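Local atomic coordinates of hydrazine synthase subunit gamma (Candidatus Kuenenia stuttgartiensis, PDB entry 5C2V), a protein that catalyses the three-electron reduction of nitric oxide to hydroxylamine, the first half-reaction of hydrazine synthesis, and carries two c-type hemes. Residues 93-99 against 151-157; 45-50 against 146-150; 88-92 against 103-107; 156-161 against 260-265. One frame throughout, in Å; residues are numbered along the deposited sequence.

Contact 1. Residues 93-99 against 151-157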
# COMPACT_ATOMS: atom_id res chain seq x y z
N TYR C 93 27.03 -36.49 32.63
CA TYR C 93 26.35 -37.71 33.06
C TYR C 93 26.09 -37.61 34.56
O TYR C 93 27.04 -37.53 35.35
CB TYR C 93 27.22 -38.92 32.71
CG TYR C 93 26.55 -40.27 32.87
CD1 TYR C 93 25.76 -40.80 31.87
CD2 TYR C 93 26.75 -41.03 34.02
CE1 TYR C 93 25.16 -42.04 32.01
CE2 TYR C 93 26.16 -42.26 34.17
CZ TYR C 93 25.37 -42.77 33.16
OH TYR C 93 24.78 -44.00 33.31
N ILE C 94 24.82 -37.61 34.96
CA ILE C 94 24.47 -37.27 36.33
C ILE C 94 24.24 -38.45 37.29
O ILE C 94 23.85 -38.24 38.44
CB ILE C 94 23.21 -36.37 36.37
CG1 ILE C 94 22.04 -37.02 35.64
CG2 ILE C 94 23.52 -35.00 35.77
CD1 ILE C 94 20.75 -36.23 35.74
N ARG C 95 24.45 -39.68 36.83
CA ARG C 95 24.39 -40.82 37.74
C ARG C 95 25.59 -40.79 38.69
O ARG C 95 26.72 -40.58 38.26
CB ARG C 95 24.35 -42.15 36.99
CG ARG C 95 23.08 -42.41 36.20
CD ARG C 95 21.86 -42.44 37.11
NE ARG C 95 20.70 -43.03 36.44
CZ ARG C 95 20.29 -44.28 36.61
NH1 ARG C 95 20.95 -45.08 37.44
NH2 ARG C 95 19.23 -44.73 35.96
N GLY C 96 25.33 -41.02 39.98
CA GLY C 96 26.38 -41.03 40.98
C GLY C 96 27.12 -39.71 41.08
O GLY C 96 28.35 -39.68 41.10
N GLY C 97 26.37 -38.62 41.14
CA GLY C 97 26.96 -37.29 41.13
C GLY C 97 27.54 -36.83 42.46
O GLY C 97 28.51 -36.07 42.48
N ARG C 98 26.96 -37.28 43.56
CA ARG C 98 27.36 -36.81 44.88
C ARG C 98 28.70 -37.38 45.33
O ARG C 98 29.36 -36.82 46.21
CB ARG C 98 26.28 -37.15 45.92
CG ARG C 98 26.14 -38.63 46.22
CD ARG C 98 25.23 -38.87 47.41
NE ARG C 98 25.16 -40.29 47.77
CZ ARG C 98 24.51 -40.76 48.83
NH1 ARG C 98 23.87 -39.93 49.64
NH2 ARG C 98 24.50 -42.06 49.07
N TYR C 99 29.11 -38.48 44.72
CA TYR C 99 30.31 -39.19 45.16
C TYR C 99 31.60 -38.51 44.73
O TYR C 99 32.67 -38.80 45.27
CB TYR C 99 30.29 -40.63 44.63
CG TYR C 99 29.16 -41.46 45.19
CD1 TYR C 99 28.71 -41.28 46.49
CD2 TYR C 99 28.53 -42.43 44.41
CE1 TYR C 99 27.68 -42.03 47.00
CE2 TYR C 99 27.49 -43.19 44.92
CZ TYR C 99 27.07 -42.99 46.21
OH TYR C 99 26.04 -43.74 46.72
N ILE C 151 19.09 -35.32 42.59
CA ILE C 151 20.36 -35.53 41.89
C ILE C 151 21.31 -36.40 42.71
O ILE C 151 21.97 -37.29 42.17
CB ILE C 151 21.03 -34.19 41.58
CG1 ILE C 151 20.14 -33.36 40.66
CG2 ILE C 151 22.40 -34.40 40.94
CD1 ILE C 151 20.24 -31.89 40.90
N ARG C 152 21.37 -36.14 44.01
CA ARG C 152 22.25 -36.89 44.91
C ARG C 152 21.80 -38.34 45.06
O ARG C 152 22.61 -39.22 45.36
CB ARG C 152 22.31 -36.21 46.28
CG ARG C 152 23.01 -34.87 46.27
CD ARG C 152 22.72 -34.07 47.53
NE ARG C 152 23.24 -34.70 48.74
CZ ARG C 152 23.18 -34.16 49.95
NH1 ARG C 152 22.61 -32.98 50.12
NH2 ARG C 152 23.68 -34.81 51.00
N ALA C 153 20.51 -38.59 44.84
CA ALA C 153 19.94 -39.91 45.03
C ALA C 153 20.13 -40.81 43.80
O ALA C 153 19.73 -41.97 43.81
CB ALA C 153 18.46 -39.80 45.36
N LEU C 154 20.74 -40.26 42.76
CA LEU C 154 20.99 -41.02 41.54
C LEU C 154 22.21 -41.93 41.69
O LEU C 154 23.29 -41.48 42.06
CB LEU C 154 21.17 -40.08 40.35
CG LEU C 154 19.90 -39.36 39.88
CD1 LEU C 154 20.21 -38.41 38.73
CD2 LEU C 154 18.84 -40.38 39.47
N GLU C 155 22.02 -43.21 41.38
CA GLU C 155 23.07 -44.21 41.53
C GLU C 155 23.46 -44.79 40.17
O GLU C 155 22.67 -44.76 39.23
CB GLU C 155 22.62 -45.33 42.47
CG GLU C 155 22.20 -44.86 43.85
CD GLU C 155 23.37 -44.46 44.72
OE1 GLU C 155 24.52 -44.81 44.38
OE2 GLU C 155 23.15 -43.79 45.75
N PHE C 156 24.68 -45.31 40.08
CA PHE C 156 25.17 -45.92 38.85
C PHE C 156 24.32 -47.12 38.42
O PHE C 156 23.77 -47.84 39.26
CB PHE C 156 26.63 -46.35 39.00
CG PHE C 156 27.58 -45.21 39.23
CD1 PHE C 156 27.85 -44.30 38.22
CD2 PHE C 156 28.21 -45.05 40.46
CE1 PHE C 156 28.73 -43.25 38.43
CE2 PHE C 156 29.09 -44.00 40.67
CZ PHE C 156 29.35 -43.10 39.66
N THR C 157 24.21 -47.32 37.11
CA THR C 157 23.44 -48.43 36.56
C THR C 157 24.22 -49.74 36.61
O THR C 157 23.65 -50.81 36.83
CB THR C 157 23.03 -48.16 35.10
OG1 THR C 157 24.19 -48.01 34.29
CG2 THR C 157 22.18 -46.91 35.01
O HOH W 1 24.54 -39.40 43.15
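A loop and a helix end with the chain following it can be joined by a mixture of backbone and side-chain bonds, as in residues 93-99 against 151-157. Gly-96 N donates to Leu-154 O (2.9 Å), and Arg-95 reaches along the other segment to give NH1 to Glu-155 O at 2.5 Å, while its NE bonds to Arg-70 O. Tyr-99 OH donates to Glu-155 OE1 (3.0 Å). One water bridges the segments, accepting from Arg-98 N (3.2 Å) and lying 2.7 Å from Leu-154 O and 2.9 Å from Arg-152 O. Charge adds little direction: Arg-98 NH2 and Glu-155 OE2 form a long salt bridge of 4.0 Å, with the oxygen well out of the guanidinium plane. Apolar contacts fill the remainder. The Phe-156 ring lies over Gly-96, whose CA makes a CH-pi contact 4.1 Å from the ring centroid; a CB there would collide with Phe-156 CZ. Ile-94 CD1 meets Leu-154 CD1 at 3.7 Å. The contact fastens the loop following strand 89-90 to the end of helix 141-152 and the chain just beyond it, with Ile-94 touching Phe-50 of helix 43-51 and the beta subunit packing on Leu-154 and Glu-155.

Contact 2. Residues 45-50 against 146-150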
# COMPACT_ATOMS: atom_id res chain seq x y z
N TYR C 45 9.65 -34.80 44.49
CA TYR C 45 9.43 -33.40 44.12
C TYR C 45 10.56 -32.92 43.22
O TYR C 45 10.34 -32.22 42.23
CB TYR C 45 9.33 -32.52 45.37
CG TYR C 45 8.24 -32.91 46.33
CD1 TYR C 45 6.91 -32.58 46.09
CD2 TYR C 45 8.53 -33.62 47.50
CE1 TYR C 45 5.91 -32.94 46.97
CE2 TYR C 45 7.53 -33.98 48.39
CZ TYR C 45 6.23 -33.63 48.12
OH TYR C 45 5.23 -33.99 49.00
N GLY C 46 11.78 -33.31 43.59
CA GLY C 46 12.96 -33.00 42.81
C GLY C 46 12.89 -33.62 41.43
O GLY C 46 13.32 -33.01 40.45
N GLN C 47 12.37 -34.84 41.35
CA GLN C 47 12.20 -35.50 40.06
C GLN C 47 11.20 -34.73 39.19
O GLN C 47 11.40 -34.59 37.98
CB GLN C 47 11.73 -36.94 40.24
CG GLN C 47 11.74 -37.76 38.95
CD GLN C 47 11.21 -39.17 39.14
OE1 GLN C 47 10.37 -39.42 40.01
NE2 GLN C 47 11.69 -40.10 38.32
N PHE C 48 10.15 -34.21 39.82
CA PHE C 48 9.16 -33.41 39.10
C PHE C 48 9.78 -32.13 38.56
O PHE C 48 9.64 -31.81 37.38
CB PHE C 48 7.97 -33.07 39.99
CG PHE C 48 6.97 -32.17 39.33
CD1 PHE C 48 6.12 -32.64 38.34
CD2 PHE C 48 6.88 -30.83 39.69
CE1 PHE C 48 5.21 -31.81 37.73
CE2 PHE C 48 5.96 -29.99 39.09
CZ PHE C 48 5.12 -30.48 38.10
N GLN C 49 10.47 -31.39 39.43
CA GLN C 49 11.14 -30.16 39.03
C GLN C 49 12.17 -30.43 37.94
O GLN C 49 12.45 -29.58 37.10
CB GLN C 49 11.81 -29.50 40.24
CG GLN C 49 12.47 -28.16 39.95
CD GLN C 49 11.48 -27.10 39.50
OE1 GLN C 49 10.85 -26.44 40.33
NE2 GLN C 49 11.34 -26.93 38.19
N PHE C 50 12.72 -31.65 37.96
CA PHE C 50 13.68 -32.08 36.96
C PHE C 50 13.02 -32.31 35.60
O PHE C 50 13.56 -31.93 34.56
CB PHE C 50 14.39 -33.36 37.43
CG PHE C 50 15.41 -33.89 36.47
CD1 PHE C 50 16.70 -33.37 36.46
CD2 PHE C 50 15.10 -34.92 35.60
CE1 PHE C 50 17.65 -33.86 35.58
CE2 PHE C 50 16.04 -35.41 34.72
CZ PHE C 50 17.32 -34.89 34.71
N ALA C 146 15.03 -29.87 46.97
CA ALA C 146 14.41 -31.11 46.51
C ALA C 146 15.09 -31.62 45.25
O ALA C 146 15.36 -32.81 45.11
CB ALA C 146 12.92 -30.90 46.27
N LEU C 147 15.36 -30.70 44.32
CA LEU C 147 16.05 -31.03 43.08
C LEU C 147 17.42 -31.64 43.36
O LEU C 147 17.78 -32.70 42.82
CB LEU C 147 16.19 -29.79 42.20
CG LEU C 147 16.78 -29.96 40.81
CD1 LEU C 147 16.06 -31.06 40.05
CD2 LEU C 147 16.69 -28.64 40.04
N ILE C 148 18.18 -30.98 44.23
CA ILE C 148 19.50 -31.47 44.62
C ILE C 148 19.40 -32.83 45.30
O ILE C 148 20.25 -33.69 45.09
CB ILE C 148 20.20 -30.47 45.57
CG1 ILE C 148 20.27 -29.09 44.91
CG2 ILE C 148 21.60 -30.96 45.92
CD1 ILE C 148 20.90 -29.11 43.54
N CYS C 149 18.35 -33.03 46.09
CA CYS C 149 18.11 -34.32 46.72
C CYS C 149 17.88 -35.40 45.67
O CYS C 149 18.35 -36.53 45.82
CB CYS C 149 16.91 -34.25 47.67
SG CYS C 149 17.22 -33.34 49.20
N TYR C 150 17.17 -35.05 44.60
CA TYR C 150 16.94 -35.99 43.50
C TYR C 150 18.25 -36.33 42.80
O TYR C 150 18.48 -37.49 42.44
CB TYR C 150 15.94 -35.42 42.49
CG TYR C 150 15.90 -36.21 41.20
CD1 TYR C 150 15.22 -37.42 41.12
CD2 TYR C 150 16.56 -35.76 40.06
CE1 TYR C 150 15.19 -38.15 39.95
CE2 TYR C 150 16.53 -36.48 38.88
CZ TYR C 150 15.84 -37.68 38.83
OH TYR C 150 15.81 -38.40 37.66
O HOH W 2 14.14 -40.80 37.74
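Close helix crossings often depend on a residue small enough to let one backbone sink towards another, as at Gly-46. The segments 45-50 and 146-150 cross almost at right angles (signed angle -97°), with axes approaching to 7.2 Å and the CA atoms of Gly-46 and Leu-147 only 3.7 Å apart. A CB on Gly-46 would clash with Ala-146 O and Tyr-150 CB. In its absence, Gly-46 CA makes a CA-H...O contact with Ala-146 O (3.3 Å), and Tyr-150 CB settles 3.7 Å from Gly-46 C. Bulk is placed around this hollow. Leu-147 CD1 lies 3.4 Å from Gly-46 O and 3.9 Å from Phe-50 CB. The Tyr-150 ring fills the space between Gln-47 and Phe-50: Gln-47 CA sits over its face in a CH-pi contact, 4.0 Å from the centroid, while the Phe-50 ring meets it obliquely, with Phe-50 CG 3.7 Å from Tyr-150 CE2. Tyr-45 CB touches Ala-146 CB at 4.0 Å. Leu-147 also touches heme 1. This near-perpendicular packing of helices 43-51 and 141-152 beside the heme recalls the crossing of the N- and C-terminal helices in class I cytochromes c and is consistent with such a fold here.

Contact 3. Residues 88-92 against 103-107. With CA (calcium ion), chain S; HEC (heme c), chain V.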
# COMPACT_ATOMS: atom_id res chain seq x y z
N TRP C 88 33.08 -25.32 24.15
CA TRP C 88 31.99 -26.30 24.15
C TRP C 88 32.01 -27.23 25.35
O TRP C 88 33.07 -27.63 25.83
CB TRP C 88 32.05 -27.13 22.86
CG TRP C 88 31.99 -26.30 21.62
CD1 TRP C 88 33.04 -25.86 20.88
CD2 TRP C 88 30.80 -25.80 20.99
NE1 TRP C 88 32.59 -25.12 19.81
CE2 TRP C 88 31.22 -25.07 19.85
CE3 TRP C 88 29.44 -25.91 21.26
CZ2 TRP C 88 30.31 -24.45 19.00
CZ3 TRP C 88 28.54 -25.29 20.41
CH2 TRP C 88 28.98 -24.57 19.29
N LYS C 89 30.82 -27.58 25.84
CA LYS C 89 30.70 -28.54 26.93
C LYS C 89 29.69 -29.66 26.68
O LYS C 89 28.50 -29.43 26.50
CB LYS C 89 30.35 -27.84 28.24
CG LYS C 89 31.51 -27.10 28.86
CD LYS C 89 32.63 -28.03 29.28
CE LYS C 89 33.65 -27.31 30.14
NZ LYS C 89 34.15 -26.06 29.49
N ASN C 90 30.22 -30.88 26.67
CA ASN C 90 29.46 -32.12 26.67
C ASN C 90 28.50 -32.17 27.87
O ASN C 90 28.86 -31.76 28.97
CB ASN C 90 30.47 -33.29 26.67
CG ASN C 90 29.94 -34.59 27.25
OD1 ASN C 90 28.74 -34.84 27.31
ND2 ASN C 90 30.86 -35.44 27.68
N THR C 91 27.28 -32.64 27.65
CA THR C 91 26.29 -32.69 28.72
C THR C 91 26.67 -33.73 29.77
O THR C 91 26.87 -34.91 29.45
CB THR C 91 24.87 -33.00 28.19
OG1 THR C 91 24.48 -31.98 27.26
CG2 THR C 91 23.86 -33.05 29.33
N LYS C 92 26.76 -33.30 31.02
CA LYS C 92 27.26 -34.14 32.10
C LYS C 92 26.38 -35.35 32.39
O LYS C 92 25.15 -35.26 32.39
CB LYS C 92 27.42 -33.32 33.38
CG LYS C 92 28.85 -32.90 33.68
CD LYS C 92 29.71 -34.11 34.02
CE LYS C 92 31.13 -33.71 34.37
NZ LYS C 92 31.98 -34.89 34.71
N PHE C 103 32.09 -30.12 41.11
CA PHE C 103 31.21 -30.45 39.99
C PHE C 103 31.55 -29.70 38.70
O PHE C 103 32.55 -29.00 38.61
CB PHE C 103 29.76 -30.19 40.41
CG PHE C 103 29.41 -30.83 41.72
CD1 PHE C 103 29.31 -32.21 41.83
CD2 PHE C 103 29.19 -30.06 42.85
CE1 PHE C 103 28.99 -32.81 43.03
CE2 PHE C 103 28.87 -30.65 44.06
CZ PHE C 103 28.77 -32.03 44.15
N ARG C 104 30.68 -29.89 37.70
CA ARG C 104 30.92 -29.51 36.31
C ARG C 104 32.15 -30.20 35.73
O ARG C 104 32.42 -31.37 36.02
CB ARG C 104 31.07 -27.99 36.17
CG ARG C 104 29.83 -27.18 36.51
CD ARG C 104 29.40 -26.36 35.31
NE ARG C 104 28.79 -25.09 35.67
CZ ARG C 104 28.62 -24.08 34.83
NH1 ARG C 104 29.02 -24.19 33.57
NH2 ARG C 104 28.05 -22.95 35.24
N HIS C 105 32.91 -29.47 34.92
CA HIS C 105 34.04 -30.05 34.19
C HIS C 105 35.34 -29.36 34.57
O HIS C 105 36.26 -30.00 35.09
CB HIS C 105 33.82 -29.94 32.68
CG HIS C 105 33.02 -31.07 32.10
ND1 HIS C 105 31.67 -30.98 31.83
CD2 HIS C 105 33.39 -32.32 31.73
CE1 HIS C 105 31.24 -32.12 31.33
NE2 HIS C 105 32.26 -32.95 31.26
N GLU C 106 35.43 -28.07 34.27
CA GLU C 106 36.59 -27.27 34.62
C GLU C 106 36.85 -27.34 36.12
O GLU C 106 35.93 -27.26 36.93
CB GLU C 106 36.40 -25.82 34.19
CG GLU C 106 36.06 -25.67 32.71
CD GLU C 106 35.96 -24.22 32.28
OE1 GLU C 106 36.06 -23.33 33.14
OE2 GLU C 106 35.79 -23.97 31.06
N GLY C 107 38.12 -27.50 36.49
CA GLY C 107 38.49 -27.71 37.88
C GLY C 107 38.91 -26.44 38.61
O GLY C 107 38.50 -25.34 38.25
CA CA S . 29.68 -37.19 27.73
FE HEC V . 22.85 -29.52 33.45
CHA HEC V . 26.19 -30.06 34.06
CHB HEC V . 22.11 -30.66 36.58
CHC HEC V . 19.53 -28.75 32.94
CHD HEC V . 23.44 -29.11 30.10
NA HEC V . 23.96 -30.20 35.05
C1A HEC V . 25.33 -30.42 35.07
C2A HEC V . 25.66 -31.09 36.31
C3A HEC V . 24.52 -31.25 37.01
C4A HEC V . 23.44 -30.70 36.22
CMA HEC V . 24.34 -31.90 38.40
CAA HEC V . 27.08 -31.52 36.75
CBA HEC V . 27.20 -33.03 36.91
CGA HEC V . 28.59 -33.40 37.37
O1A HEC V . 29.46 -32.50 37.45
O2A HEC V . 28.82 -34.61 37.66
NB HEC V . 21.10 -29.79 34.51
C1B HEC V . 21.10 -30.05 35.87
C2B HEC V . 19.86 -29.54 36.42
C3B HEC V . 19.14 -29.02 35.42
C4B HEC V . 19.91 -29.16 34.20
CMB HEC V . 19.45 -29.63 37.91
CAB HEC V . 17.74 -28.36 35.51
CBB HEC V . 17.82 -27.01 36.24
NC HEC V . 21.69 -29.04 31.82
C1C HEC V . 20.35 -28.72 31.83
C2C HEC V . 19.99 -28.22 30.52
C3C HEC V . 21.03 -28.45 29.71
C4C HEC V . 22.15 -28.88 30.52
CMC HEC V . 18.53 -27.93 30.08
CAC HEC V . 21.09 -28.16 28.19
CBC HEC V . 21.03 -26.64 27.93
ND HEC V . 24.55 -29.64 32.25
C1D HEC V . 24.55 -29.27 30.91
C2D HEC V . 25.92 -29.06 30.49
C3D HEC V . 26.78 -29.36 31.72
C4D HEC V . 25.84 -29.71 32.77
CMD HEC V . 26.41 -28.63 29.09
CAD HEC V . 28.31 -29.29 31.83
CBD HEC V . 28.72 -27.84 32.07
CGD HEC V . 30.21 -27.74 32.20
O1D HEC V . 30.73 -26.61 32.41
O2D HEC V . 30.89 -28.79 32.09
O HOH W 3 28.73 -37.08 29.94
O HOH W 4 27.55 -37.74 26.85
O HOH W 5 23.44 -27.56 33.91
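Two chain segments can meet at a cofactor's carboxylates. Along 88-92, Trp-88 leads in from the interface, bonding through NE1 to Tyr-578 of the alpha subunit. Lys-89 folds over His-105, its CE 3.7 Å from His-105 CB, and its NZ forms a salt bridge with Glu-106 OE2 (3.1 Å) and another with Glu-83; Glu-106 also bonds to His-111. Asn-90 turns its amide to a calcium site shared with Ser-267, Gly-268, Thr-269 and two waters, while its carbonyl O lies 3.4 Å from His-105 CE1. Thr-91 O accepts from one of those waters at 2.9 Å. Lys-92 lays CE over the His-105 ring, 3.5 Å from its centroid, and 3.1 Å from Arg-104 O. His-105 ND1 donates to heme O2D at a very short 2.3 Å, and Arg-104 NH1 to O1D at 3.2 Å, Arg-104 also salt-bridging Asp-82. Arg-104 and His-105 thus donate to one propionate, and the arginine probably balances part of its charge, at the water-ligated heme that appears to be in the active site.

Contact 4. Residues 156-161 against 260-265. With HEC (heme c), chain B.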
# COMPACT_ATOMS: atom_id res chain seq x y z
N PHE C 156 24.68 -45.31 40.08
CA PHE C 156 25.17 -45.92 38.85
C PHE C 156 24.32 -47.12 38.42
O PHE C 156 23.77 -47.84 39.26
CB PHE C 156 26.63 -46.35 39.00
CG PHE C 156 27.58 -45.21 39.23
CD1 PHE C 156 27.85 -44.30 38.22
CD2 PHE C 156 28.21 -45.05 40.46
CE1 PHE C 156 28.73 -43.25 38.43
CE2 PHE C 156 29.09 -44.00 40.67
CZ PHE C 156 29.35 -43.10 39.66
N THR C 157 24.21 -47.32 37.11
CA THR C 157 23.44 -48.43 36.56
C THR C 157 24.22 -49.74 36.61
O THR C 157 23.65 -50.81 36.83
CB THR C 157 23.03 -48.16 35.10
OG1 THR C 157 24.19 -48.01 34.29
CG2 THR C 157 22.18 -46.91 35.01
N GLY C 158 25.53 -49.66 36.39
CA GLY C 158 26.36 -50.84 36.28
C GLY C 158 26.44 -51.30 34.83
O GLY C 158 25.51 -51.08 34.06
N SER C 159 27.54 -51.95 34.47
CA SER C 159 27.78 -52.33 33.08
C SER C 159 27.09 -53.64 32.69
O SER C 159 27.22 -54.65 33.38
CB SER C 159 29.28 -52.45 32.82
OG SER C 159 29.53 -52.78 31.46
N PRO C 160 26.34 -53.60 31.58
CA PRO C 160 25.64 -54.73 30.95
C PRO C 160 26.57 -55.75 30.28
O PRO C 160 26.15 -56.86 29.97
CB PRO C 160 24.76 -54.05 29.90
CG PRO C 160 25.50 -52.82 29.55
CD PRO C 160 26.13 -52.35 30.83
N PHE C 161 27.82 -55.36 30.05
CA PHE C 161 28.73 -56.08 29.17
C PHE C 161 29.51 -57.19 29.87
O PHE C 161 30.44 -57.76 29.29
CB PHE C 161 29.68 -55.10 28.49
CG PHE C 161 29.01 -54.20 27.49
CD1 PHE C 161 28.69 -54.67 26.23
CD2 PHE C 161 28.67 -52.90 27.83
CE1 PHE C 161 28.06 -53.85 25.31
CE2 PHE C 161 28.04 -52.08 26.91
CZ PHE C 161 27.74 -52.56 25.65
N THR C 260 34.20 -39.80 36.70
CA THR C 260 34.19 -41.23 37.01
C THR C 260 34.24 -42.05 35.72
O THR C 260 33.81 -41.59 34.67
CB THR C 260 32.94 -41.63 37.81
OG1 THR C 260 32.98 -43.03 38.09
CG2 THR C 260 31.67 -41.31 37.03
N LEU C 261 34.79 -43.25 35.81
CA LEU C 261 34.77 -44.17 34.68
C LEU C 261 33.61 -45.15 34.79
O LEU C 261 33.40 -45.99 33.92
CB LEU C 261 36.10 -44.92 34.57
CG LEU C 261 37.33 -44.05 34.29
CD1 LEU C 261 38.51 -44.91 33.88
CD2 LEU C 261 37.02 -43.00 33.23
N ARG C 262 32.84 -45.03 35.88
CA ARG C 262 31.65 -45.85 36.06
C ARG C 262 30.58 -45.44 35.07
O ARG C 262 30.36 -44.25 34.84
CB ARG C 262 31.13 -45.72 37.50
CG ARG C 262 32.09 -46.21 38.57
CD ARG C 262 32.17 -47.73 38.61
NE ARG C 262 30.88 -48.33 38.95
CZ ARG C 262 30.42 -48.47 40.19
NH1 ARG C 262 31.14 -48.04 41.22
NH2 ARG C 262 29.24 -49.03 40.40
N ASP C 263 29.92 -46.43 34.47
CA ASP C 263 28.88 -46.20 33.46
C ASP C 263 29.40 -45.40 32.27
O ASP C 263 28.63 -44.69 31.62
CB ASP C 263 27.67 -45.50 34.07
CG ASP C 263 26.87 -46.39 34.99
OD1 ASP C 263 26.97 -47.63 34.87
OD2 ASP C 263 26.13 -45.85 35.84
N ILE C 264 30.69 -45.51 31.99
CA ILE C 264 31.29 -44.76 30.90
C ILE C 264 30.81 -45.30 29.55
O ILE C 264 30.98 -44.67 28.52
CB ILE C 264 32.84 -44.80 30.95
CG1 ILE C 264 33.45 -43.64 30.17
CG2 ILE C 264 33.36 -46.14 30.44
CD1 ILE C 264 33.07 -42.28 30.72
N TYR C 265 30.19 -46.47 29.58
CA TYR C 265 29.60 -47.05 28.38
C TYR C 265 28.41 -46.21 27.92
O TYR C 265 28.10 -46.15 26.73
CB TYR C 265 29.15 -48.49 28.64
CG TYR C 265 27.87 -48.59 29.44
CD1 TYR C 265 27.88 -48.42 30.82
CD2 TYR C 265 26.66 -48.85 28.82
CE1 TYR C 265 26.71 -48.51 31.56
CE2 TYR C 265 25.49 -48.94 29.55
CZ TYR C 265 25.52 -48.77 30.92
OH TYR C 265 24.35 -48.86 31.64
FE HEC B . 41.42 -40.39 32.17
CHA HEC B . 38.73 -38.48 31.22
CHB HEC B . 40.00 -43.14 30.70
CHC HEC B . 44.40 -42.09 32.47
CHD HEC B . 42.72 -37.79 33.96
NA HEC B . 39.69 -40.74 31.13
C1A HEC B . 38.69 -39.82 30.89
C2A HEC B . 37.60 -40.52 30.24
C3A HEC B . 37.95 -41.80 30.09
C4A HEC B . 39.28 -41.97 30.65
CMA HEC B . 37.09 -42.91 29.45
CAA HEC B . 36.26 -39.89 29.79
CBA HEC B . 35.44 -39.49 31.02
CGA HEC B . 34.25 -38.67 30.60
O1A HEC B . 33.32 -38.50 31.42
O2A HEC B . 34.23 -38.20 29.43
NB HEC B . 42.07 -42.30 31.74
C1B HEC B . 41.35 -43.22 31.00
C2B HEC B . 42.26 -44.26 30.58
C3B HEC B . 43.47 -43.98 31.07
C4B HEC B . 43.38 -42.73 31.81
CMB HEC B . 41.86 -45.49 29.73
CAB HEC B . 44.77 -44.80 30.89
CBB HEC B . 45.27 -44.71 29.43
NC HEC B . 43.23 -40.02 33.05
C1C HEC B . 44.33 -40.85 33.06
C2C HEC B . 45.43 -40.13 33.69
C3C HEC B . 44.93 -39.00 34.20
C4C HEC B . 43.56 -38.87 33.74
CMC HEC B . 46.79 -40.76 34.04
CAC HEC B . 45.70 -37.94 35.03
CBC HEC B . 46.78 -37.25 34.15
ND HEC B . 40.78 -38.44 32.59
C1D HEC B . 41.59 -37.51 33.23
C2D HEC B . 41.04 -36.19 33.01
C3D HEC B . 39.78 -36.41 32.16
C4D HEC B . 39.71 -37.84 31.94
CMD HEC B . 41.59 -34.85 33.54
CAD HEC B . 38.81 -35.34 31.62
CBD HEC B . 39.53 -34.47 30.60
CGD HEC B . 38.53 -33.64 29.84
O1D HEC B . 38.95 -32.89 28.91
O2D HEC B . 37.32 -33.72 30.17
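This is a near-surface junction of two loops, in which one carboxylate binds successive backbone amides where the chain leaves the first heme lobe. Asp-263 is the acceptor: its OD2 takes Thr-157 N at 2.7 Å and its OD1 takes Gly-158 N at 2.9 Å. Thr-157 OG1 and Tyr-265 OH share a hydrogen bond of 2.8 Å. The Phe-156 ring receives Arg-262 CB over its face, 3.6 Å from the centroid, and Arg-262 turns NH1 to Ala-199 O. Pro-160 CD packs on the Tyr-265 ring, 3.8 Å from its centroid, and Phe-161 CE2 reaches Tyr-265 CD2 (4.0 Å). The 260-265 loop contains an ST turn, with Arg-262 N donating to Thr-260 OG1 (3.0 Å), which also bonds to Leu-200 O, and a type II beta turn from Leu-261 to Ile-264 with a weak closing hydrogen bond. Those two turn-end residues touch heme 2, so the linker is joined to a cytochrome c domain loop lining the pocket of the probable electron-transfer heme.

In the fold
From the N terminus, the chain shows how a fold poor in regular structure is tied by long-range closures. Helix 43-51 comes first, and contact 2 closes a loop of 95 residues when helix 141-152 returns to it. Within that span contact 3 closes early, joining strand 89-90 to the loop beyond it. Contact 1 starts between the two segments of contact 3 and ends just after contact 2, so it crosses and touches both, and shares helix 141-152 with contact 2. Contact 4 follows, sharing Phe-156 and Thr-157 with contact 1, and spans 98 residues. Contacts 1-3 tie together parts around heme 1; contact 4 joins the chain leaving that lobe to a loop lining the heme 2 pocket.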